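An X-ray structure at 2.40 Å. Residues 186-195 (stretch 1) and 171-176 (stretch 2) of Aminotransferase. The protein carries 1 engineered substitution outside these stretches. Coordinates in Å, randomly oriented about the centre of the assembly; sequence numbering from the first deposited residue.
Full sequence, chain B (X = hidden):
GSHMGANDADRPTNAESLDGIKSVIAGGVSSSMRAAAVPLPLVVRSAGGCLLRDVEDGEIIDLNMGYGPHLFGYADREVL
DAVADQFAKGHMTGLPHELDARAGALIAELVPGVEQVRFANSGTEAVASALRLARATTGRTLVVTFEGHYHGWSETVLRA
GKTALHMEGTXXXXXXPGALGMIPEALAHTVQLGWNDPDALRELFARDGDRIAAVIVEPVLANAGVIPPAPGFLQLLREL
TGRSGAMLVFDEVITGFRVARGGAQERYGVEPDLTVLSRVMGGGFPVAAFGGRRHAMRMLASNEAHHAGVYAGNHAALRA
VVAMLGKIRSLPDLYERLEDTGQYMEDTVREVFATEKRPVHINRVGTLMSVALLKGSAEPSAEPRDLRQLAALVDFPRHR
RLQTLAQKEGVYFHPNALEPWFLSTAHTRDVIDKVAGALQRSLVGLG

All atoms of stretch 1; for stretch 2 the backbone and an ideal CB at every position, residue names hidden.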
# COMPACT_ATOMS: atom_id res chain seq x y z
N ALA B 186 -8.12 -7.80 18.18
CA ALA B 186 -8.14 -7.10 16.90
C ALA B 186 -9.56 -6.74 16.53
O ALA B 186 -9.81 -5.63 16.04
CB ALA B 186 -7.52 -7.94 15.82
N LEU B 187 -10.50 -7.67 16.76
CA LEU B 187 -11.86 -7.52 16.27
C LEU B 187 -12.86 -7.23 17.36
O LEU B 187 -14.05 -7.41 17.17
CB LEU B 187 -12.25 -8.77 15.48
CG LEU B 187 -11.44 -9.07 14.21
CD1 LEU B 187 -11.95 -10.35 13.57
CD2 LEU B 187 -11.49 -7.97 13.18
N ALA B 188 -12.35 -6.85 18.54
CA ALA B 188 -13.19 -6.61 19.71
C ALA B 188 -14.25 -5.55 19.46
O ALA B 188 -15.31 -5.61 20.06
CB ALA B 188 -12.33 -6.17 20.87
N HIS B 189 -13.95 -4.60 18.57
CA HIS B 189 -14.81 -3.45 18.30
C HIS B 189 -15.36 -3.54 16.89
O HIS B 189 -15.67 -2.54 16.26
CB HIS B 189 -14.02 -2.15 18.55
CG HIS B 189 -13.54 -2.00 19.96
ND1 HIS B 189 -14.33 -1.50 20.97
CD2 HIS B 189 -12.37 -2.33 20.54
CE1 HIS B 189 -13.68 -1.55 22.11
NE2 HIS B 189 -12.47 -2.02 21.87
N THR B 190 -15.44 -4.75 16.37
CA THR B 190 -15.95 -4.99 15.06
C THR B 190 -17.02 -6.08 15.14
O THR B 190 -16.81 -7.11 15.73
CB THR B 190 -14.86 -5.45 14.10
OG1 THR B 190 -13.77 -4.53 14.11
CG2 THR B 190 -15.41 -5.58 12.67
N VAL B 191 -18.14 -5.82 14.46
CA VAL B 191 -19.34 -6.61 14.58
C VAL B 191 -19.80 -6.94 13.14
O VAL B 191 -19.42 -6.24 12.18
CB VAL B 191 -20.33 -5.79 15.47
CG1 VAL B 191 -21.67 -5.56 14.85
CG2 VAL B 191 -20.44 -6.42 16.88
N GLN B 192 -20.62 -7.97 12.98
CA GLN B 192 -21.01 -8.39 11.65
C GLN B 192 -22.47 -8.80 11.61
O GLN B 192 -22.98 -9.38 12.58
CB GLN B 192 -20.12 -9.54 11.19
CG GLN B 192 -20.06 -9.71 9.70
CD GLN B 192 -19.09 -10.78 9.21
OE1 GLN B 192 -18.21 -10.48 8.43
NE2 GLN B 192 -19.24 -12.02 9.69
N LEU B 193 -23.13 -8.49 10.48
CA LEU B 193 -24.45 -8.98 10.14
C LEU B 193 -24.43 -9.61 8.75
O LEU B 193 -23.51 -9.42 7.99
CB LEU B 193 -25.43 -7.80 10.02
CG LEU B 193 -25.54 -6.78 11.13
CD1 LEU B 193 -26.43 -5.66 10.65
CD2 LEU B 193 -26.11 -7.44 12.37
N GLY B 194 -25.51 -10.29 8.40
CA GLY B 194 -25.73 -10.78 7.05
C GLY B 194 -26.14 -9.65 6.11
O GLY B 194 -26.91 -8.76 6.49
N TRP B 195 -25.64 -9.73 4.89
CA TRP B 195 -25.96 -8.80 3.82
C TRP B 195 -27.45 -8.88 3.51
O TRP B 195 -28.01 -9.95 3.59
CB TRP B 195 -25.16 -9.20 2.60
CG TRP B 195 -25.23 -8.31 1.35
CD1 TRP B 195 -25.29 -8.74 0.07
CD2 TRP B 195 -25.18 -6.87 1.28
NE1 TRP B 195 -25.28 -7.68 -0.78
CE2 TRP B 195 -25.22 -6.53 -0.07
CE3 TRP B 195 -25.11 -5.86 2.23
CZ2 TRP B 195 -25.18 -5.23 -0.51
CZ3 TRP B 195 -25.10 -4.55 1.80
CH2 TRP B 195 -25.15 -4.25 0.44
N UNK B 171 -22.58 -18.80 12.46
CA UNK B 171 -23.60 -17.78 12.11
C UNK B 171 -22.98 -16.52 11.45
O UNK B 171 -21.82 -16.21 11.70
CB UNK B 171 -24.37 -17.37 13.37
N UNK B 172 -23.77 -15.74 10.69
CA UNK B 172 -23.27 -14.51 10.10
C UNK B 172 -22.88 -13.42 11.11
O UNK B 172 -22.07 -12.52 10.80
CB UNK B 172 -24.33 -13.95 9.15
N UNK B 173 -23.39 -13.53 12.33
CA UNK B 173 -23.01 -12.62 13.41
C UNK B 173 -21.71 -13.00 14.10
O UNK B 173 -21.18 -12.21 14.87
CB UNK B 173 -24.13 -12.56 14.45
N UNK B 174 -21.16 -14.18 13.82
CA UNK B 174 -19.87 -14.56 14.38
C UNK B 174 -18.77 -13.76 13.71
O UNK B 174 -18.72 -13.70 12.47
CB UNK B 174 -19.62 -16.06 14.22
N UNK B 175 -17.89 -13.17 14.51
CA UNK B 175 -16.76 -12.40 14.02
C UNK B 175 -15.52 -13.26 14.22
O UNK B 175 -15.05 -13.40 15.34
CB UNK B 175 -16.64 -11.05 14.73
N UNK B 176 -15.00 -13.83 13.13
CA UNK B 176 -13.87 -14.76 13.17
C UNK B 176 -12.63 -14.10 12.52
O UNK B 176 -12.66 -13.74 11.34
CB UNK B 176 -14.23 -16.07 12.46

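Position 171 opens the segment with phi/psi of -112/158, and its ideal CB has nothing of stretch 1 within 5.5 Å. Stretch 1 therefore sets no requirement, and a long polar chain is as acceptable as a small one. The residue is Arg 171, whose side chain comes no nearer than its CB, 8.1 Å from Gln 192 O.

At position 172, phi/psi of -65/-19 fits the second place of a type I turn running from 171 to 174, closed by the backbone bond from N of 174 to O of Arg 171 at 3.0 Å. CA-to-CB points sideways, and the ideal CB lies 3.9 Å from Gly 194 N and 4.4 Å from Leu 193 C. A compact side chain would suit; phi near -65 also admits proline, and the N of 172 donates no hydrogen bond to stretch 1. The residue is Pro 172, with its CB 4.0 Å from Gly 194 N. Its carbonyl is the stronger anchor: Gln 192 NE2 donates to Pro 172 O at 3.1 Å with an angle of 152°, the one direct hydrogen bond between the stretches.

Position 173, at -82/-10, continues the turn. CA-to-CB points away overall, although the ideal CB is 3.9 Å from Gln 192 O, so small or polar residues are all plausible. It is Thr 173, chi1 p. The closest approach is made by the backbone, Thr 173 CA lying 3.3 Å from Gln 192 O in a CA-H...O contact with an angle of 160° at the hydrogen; the methyl CG2 of Thr 173 follows at 3.5 Å from the same Gln 192 O. Water 1 adds a bridge, donating to Thr 173 O at 2.7 Å and accepting from Gln 192 N at 3.1 Å.

At position 174 the ideal CB points away and meets nothing of stretch 1 within 5.5 Å. An acceptor able to fold back on the turn would be useful, as Asp, Asn or Ser can. Asp 174 does this: its OD2 accepts from Arg 171 N at 2.7 Å, and a long salt bridge joins its OD1 to Arg 171 NH1 at 3.9 Å.

Position 175 has extended angles, -105/105, and an ideal CB 4.1 Å from Thr 190 O, 4.9 Å from Leu 187 CD1 and 5.2 Å from Gln 192 CB. This largely apolar setting suits Val, Ile or Leu. Val 175, chi1 t, places CG1 3.6 Å from Leu 187 CD1, while CG2 lies 3.5 Å from Thr 190 O and 4.1 Å from Gln 192 CB.

Position 176 points away, leaving the choice open; in Val 176, the backbone C lies 4.0 Å from Leu 187 CD1.

Stretch 2 171-176: RPTDVV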
# COMPACT_ATOMS: atom_id res chain seq x y z
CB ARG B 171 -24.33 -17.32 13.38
CG ARG B 171 -25.40 -18.26 13.93
CD ARG B 171 -26.02 -17.69 15.22
NE ARG B 171 -26.24 -18.66 16.29
CZ ARG B 171 -25.27 -19.26 16.99
NH1 ARG B 171 -23.98 -19.02 16.70
NH2 ARG B 171 -25.58 -20.13 17.95
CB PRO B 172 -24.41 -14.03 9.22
CG PRO B 172 -25.63 -14.68 9.72
CD PRO B 172 -25.20 -15.96 10.40
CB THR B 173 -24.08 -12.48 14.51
OG1 THR B 173 -24.51 -13.76 14.94
CG2 THR B 173 -25.26 -11.64 14.03
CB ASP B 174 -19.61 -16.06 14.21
CG ASP B 174 -20.62 -16.92 14.95
OD1 ASP B 174 -21.11 -16.50 16.03
OD2 ASP B 174 -20.91 -18.02 14.44
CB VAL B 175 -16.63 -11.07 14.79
CG1 VAL B 175 -15.43 -10.26 14.32
CG2 VAL B 175 -17.91 -10.26 14.61
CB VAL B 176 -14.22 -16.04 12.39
CG1 VAL B 176 -13.05 -17.04 12.44
CG2 VAL B 176 -15.48 -16.70 12.94
O HOH W 1 -21.27 -9.63 15.50
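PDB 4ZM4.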